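PDB 2B30: pvivax hypothetical protein from Plasmodium vivax, which is of unknown function but, as a Cof-like member of the HAD superfamily, is probably a metal-dependent phosphatase. Local coordinates for residues N267-D270 with S271-S274; F209-Y212 with N213-E217. One frame throughout, in Å; residues are numbered along the deposited sequence.

Overall arrangement
The two contacts lie on the two sheets of this HAD-like hydrolase and face each other near the bound calcium ion. Contact 2 comes first along the chain. It is the tip of the beta hairpin of strands 206-210 and 216-220, at one edge of the six-stranded mixed sheet, consistent with the cap domain of this subfamily. Contact 1 follows strand 261-264 of the eight-stranded HAD core sheet, where the chain enters helix 270-275. Their centres are about 15 Å apart, and their nearest atoms about 5 Å, without touching. Ala268 and Tyr212 both bring their side chains near that of calcium ligand Asp248, Tyr212 to about 5 Å. The hairpin turn thus probably helps shape the active-site entrance.

Contact 1: residues N267-D270 with S271-S274; sequences NATD and SAKS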
# COMPACT_ATOMS: atom_id res chain seq x y z
N ASN A 267 -17.25 13.64 -9.85
CA ASN A 267 -17.39 14.21 -8.50
C ASN A 267 -16.30 13.80 -7.50
O ASN A 267 -16.41 14.07 -6.31
CB ASN A 267 -18.77 13.88 -7.92
CG ASN A 267 -19.11 12.41 -7.99
OD1 ASN A 267 -19.41 11.88 -9.06
ND2 ASN A 267 -19.10 11.74 -6.85
N ALA A 268 -15.24 13.16 -7.98
CA ALA A 268 -14.20 12.67 -7.08
C ALA A 268 -13.46 13.82 -6.44
O ALA A 268 -13.48 14.94 -6.94
CB ALA A 268 -13.23 11.78 -7.81
N THR A 269 -12.81 13.53 -5.32
CA THR A 269 -11.98 14.51 -4.65
C THR A 269 -10.72 14.75 -5.46
O THR A 269 -10.29 13.87 -6.20
CB THR A 269 -11.65 14.06 -3.21
OG1 THR A 269 -11.02 15.13 -2.51
CG2 THR A 269 -10.73 12.84 -3.19
N ASP A 270 -10.12 15.93 -5.35
CA ASP A 270 -8.97 16.30 -6.18
C ASP A 270 -7.86 15.28 -6.12
O ASP A 270 -7.24 14.98 -7.13
CB ASP A 270 -8.39 17.66 -5.78
CG ASP A 270 -9.23 18.81 -6.28
OD1 ASP A 270 -10.00 18.62 -7.24
OD2 ASP A 270 -9.10 19.92 -5.70
N SER A 271 -7.61 14.77 -4.92
CA SER A 271 -6.59 13.74 -4.72
C SER A 271 -6.89 12.47 -5.52
O SER A 271 -6.03 11.94 -6.22
CB SER A 271 -6.50 13.41 -3.24
OG SER A 271 -5.73 12.25 -3.06
N ALA A 272 -8.13 11.99 -5.44
CA ALA A 272 -8.54 10.79 -6.14
C ALA A 272 -8.45 10.99 -7.65
O ALA A 272 -8.07 10.07 -8.37
CB ALA A 272 -9.96 10.40 -5.75
N LYS A 273 -8.83 12.18 -8.11
CA LYS A 273 -8.79 12.50 -9.55
C LYS A 273 -7.38 12.41 -10.13
O LYS A 273 -7.22 11.95 -11.27
CB LYS A 273 -9.36 13.91 -9.81
CG LYS A 273 -10.89 14.00 -9.79
CD LYS A 273 -11.40 15.42 -10.11
CE LYS A 273 -12.92 15.46 -10.19
NZ LYS A 273 -13.48 16.78 -10.63
N SER A 274 -6.38 12.84 -9.36
CA SER A 274 -4.99 12.83 -9.83
C SER A 274 -4.33 11.46 -9.69
O SER A 274 -3.51 11.09 -10.53
CB SER A 274 -4.15 13.88 -9.10
OG SER A 274 -4.30 13.77 -7.70
O HOH W 1 -8.33 15.98 -2.02
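Thr269 meets Ala272 and Lys273 where the chain turns into helix 270-275. Backbone bonds start the helix. Lys273 N donates to Thr269 O at 2.9 Å, with an N-H...O angle of 161° and the donor nearly in line with the C=O bond. One residue on, Ser274 N reaches Asp270 O at 3.2 Å. Ser274 OG lies 2.9 Å from Ser271 O and also near Asp270 O, so its hydroxyl turns back on the helix backbone, and which carbonyl takes the proton is not settled.

Apolar contacts join the loop to the first turn. Thr269 CG2 sits 3.6 Å from Ala272 CB, and Ala268 CB lies 4.1 Å from the same methyl. Lys273 runs extended back along the loop, its aliphatic chain passing alongside Ala268. Its CG lies 3.8 Å from Ala268 CB. NZ then makes a weak bond to Ala266 O.

A water adds one more link. With OG1 turned away from the backbone N (chi1 -171°), Thr269 holds a water at 2.9 Å from that oxygen. The water also accepts from Ser271 N, so it bridges the threonine hydroxyl to the first turn.

Thr269 occupies the N-cap position, but its side chain makes no capping bond. Ala272 packs on Leu256 of helix 253-257. Thr269 is backbone hydrogen-bonded to calcium ligand Asp248. This is the loop and helix start after core strand 261-264, next to the calcium site of the HAD fold.

Contact 2: residues F209-Y212 with N213-E217; sequences FTTY and NGHAE
His215 O is gripped from the Thr211 side by two groups. Thr211 N gives the stronger bond, 2.7 Å long and nearly straight at 172°. Thr211 OG1 adds a weak one at 3.4 Å. The hydroxyl can do so because it stands beside its own backbone N (chi1 -59°). Thr210 CA also makes a C-H...O contact with the same oxygen.

Further down the hairpin, Phe209 and Glu217 form an antiparallel hydrogen-bonded pair. Phe209 N donates to Glu217 O at 3.0 Å, in the carbonyl plane, and Glu217 N returns a bond to Phe209 O. Thr210 and Ala216 form the next, non-hydrogen-bonded pair toward the turn, and both pack on Ile195 of helix 191-201.

A type I turn from Thr211 to Gly214 closes the loop. Gly214 N donates to Thr211 O at 2.9 Å, from well above the carbonyl plane. Gly214 has positive phi, and its CA lies 3.8 Å from the Thr210 CG2 methyl.

Asn213 OD1 lies obliquely near Tyr212 CD2, with amide and ring planes 43° apart. The Tyr212 side chain is about 7 Å from the calcium ion. The His215 imidazole has the backbone O of Asn213 over its centre and Thr211 CB at its edge.

The polar ends of His215 and Glu217 have partners elsewhere: ND1 accepts from Leu186 N, and OE2 forms a salt bridge with Lys181 NZ. Backbone bonds thus set the hairpin's shape, while side-chain bonds tie it outward. If the His215 ring is neutral, its proton is probably on NE2.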
# COMPACT_ATOMS: atom_id res chain seq x y z
N PHE A 209 -9.13 7.44 8.05
CA PHE A 209 -9.59 8.15 6.86
C PHE A 209 -10.66 9.17 7.23
O PHE A 209 -11.34 9.04 8.25
CB PHE A 209 -10.14 7.18 5.82
CG PHE A 209 -9.07 6.34 5.14
CD1 PHE A 209 -8.05 6.95 4.41
CD2 PHE A 209 -9.11 4.95 5.21
CE1 PHE A 209 -7.07 6.18 3.77
CE2 PHE A 209 -8.13 4.18 4.57
CZ PHE A 209 -7.12 4.79 3.85
N THR A 210 -10.78 10.18 6.38
CA THR A 210 -11.79 11.22 6.52
C THR A 210 -12.83 11.05 5.43
O THR A 210 -12.49 11.01 4.24
CB THR A 210 -11.15 12.61 6.42
OG1 THR A 210 -10.23 12.77 7.50
CG2 THR A 210 -12.19 13.71 6.51
N THR A 211 -14.09 10.93 5.83
CA THR A 211 -15.22 10.74 4.90
C THR A 211 -15.41 12.01 4.09
O THR A 211 -14.89 13.07 4.45
CB THR A 211 -16.54 10.38 5.67
OG1 THR A 211 -16.34 9.19 6.44
CG2 THR A 211 -17.71 10.14 4.74
N TYR A 212 -16.12 11.88 2.97
CA TYR A 212 -16.54 13.04 2.17
C TYR A 212 -17.25 14.13 2.98
O TYR A 212 -17.15 15.31 2.63
CB TYR A 212 -17.44 12.58 1.02
CG TYR A 212 -17.96 13.73 0.18
CD1 TYR A 212 -17.13 14.41 -0.71
CD2 TYR A 212 -19.29 14.14 0.29
CE1 TYR A 212 -17.60 15.46 -1.47
CE2 TYR A 212 -19.77 15.19 -0.46
CZ TYR A 212 -18.93 15.85 -1.34
OH TYR A 212 -19.42 16.89 -2.08
N ASN A 213 -17.97 13.75 4.04
CA ASN A 213 -18.65 14.69 4.94
C ASN A 213 -17.84 15.04 6.21
O ASN A 213 -18.41 15.53 7.19
CB ASN A 213 -20.02 14.13 5.34
CG ASN A 213 -21.04 14.22 4.23
OD1 ASN A 213 -20.71 14.52 3.08
ND2 ASN A 213 -22.31 13.98 4.57
N GLY A 214 -16.54 14.77 6.18
CA GLY A 214 -15.64 15.14 7.29
C GLY A 214 -15.75 14.28 8.53
O GLY A 214 -15.35 14.71 9.62
N HIS A 215 -16.29 13.07 8.39
CA HIS A 215 -16.36 12.10 9.49
C HIS A 215 -15.08 11.26 9.50
O HIS A 215 -14.39 11.15 8.48
CB HIS A 215 -17.59 11.19 9.34
CG HIS A 215 -18.88 11.93 9.10
ND1 HIS A 215 -19.44 12.78 10.03
CD2 HIS A 215 -19.72 11.94 8.03
CE1 HIS A 215 -20.56 13.29 9.54
NE2 HIS A 215 -20.75 12.79 8.33
N ALA A 216 -14.75 10.68 10.65
CA ALA A 216 -13.54 9.85 10.78
C ALA A 216 -13.88 8.36 10.75
O ALA A 216 -14.65 7.89 11.56
CB ALA A 216 -12.78 10.18 12.06
N GLU A 217 -13.30 7.63 9.79
CA GLU A 217 -13.39 6.18 9.76
C GLU A 217 -12.07 5.62 10.29
O GLU A 217 -11.02 5.84 9.69
CB GLU A 217 -13.63 5.67 8.34
CG GLU A 217 -15.09 5.71 7.91
CD GLU A 217 -15.32 5.06 6.54
OE1 GLU A 217 -14.48 5.22 5.61
OE2 GLU A 217 -16.37 4.39 6.38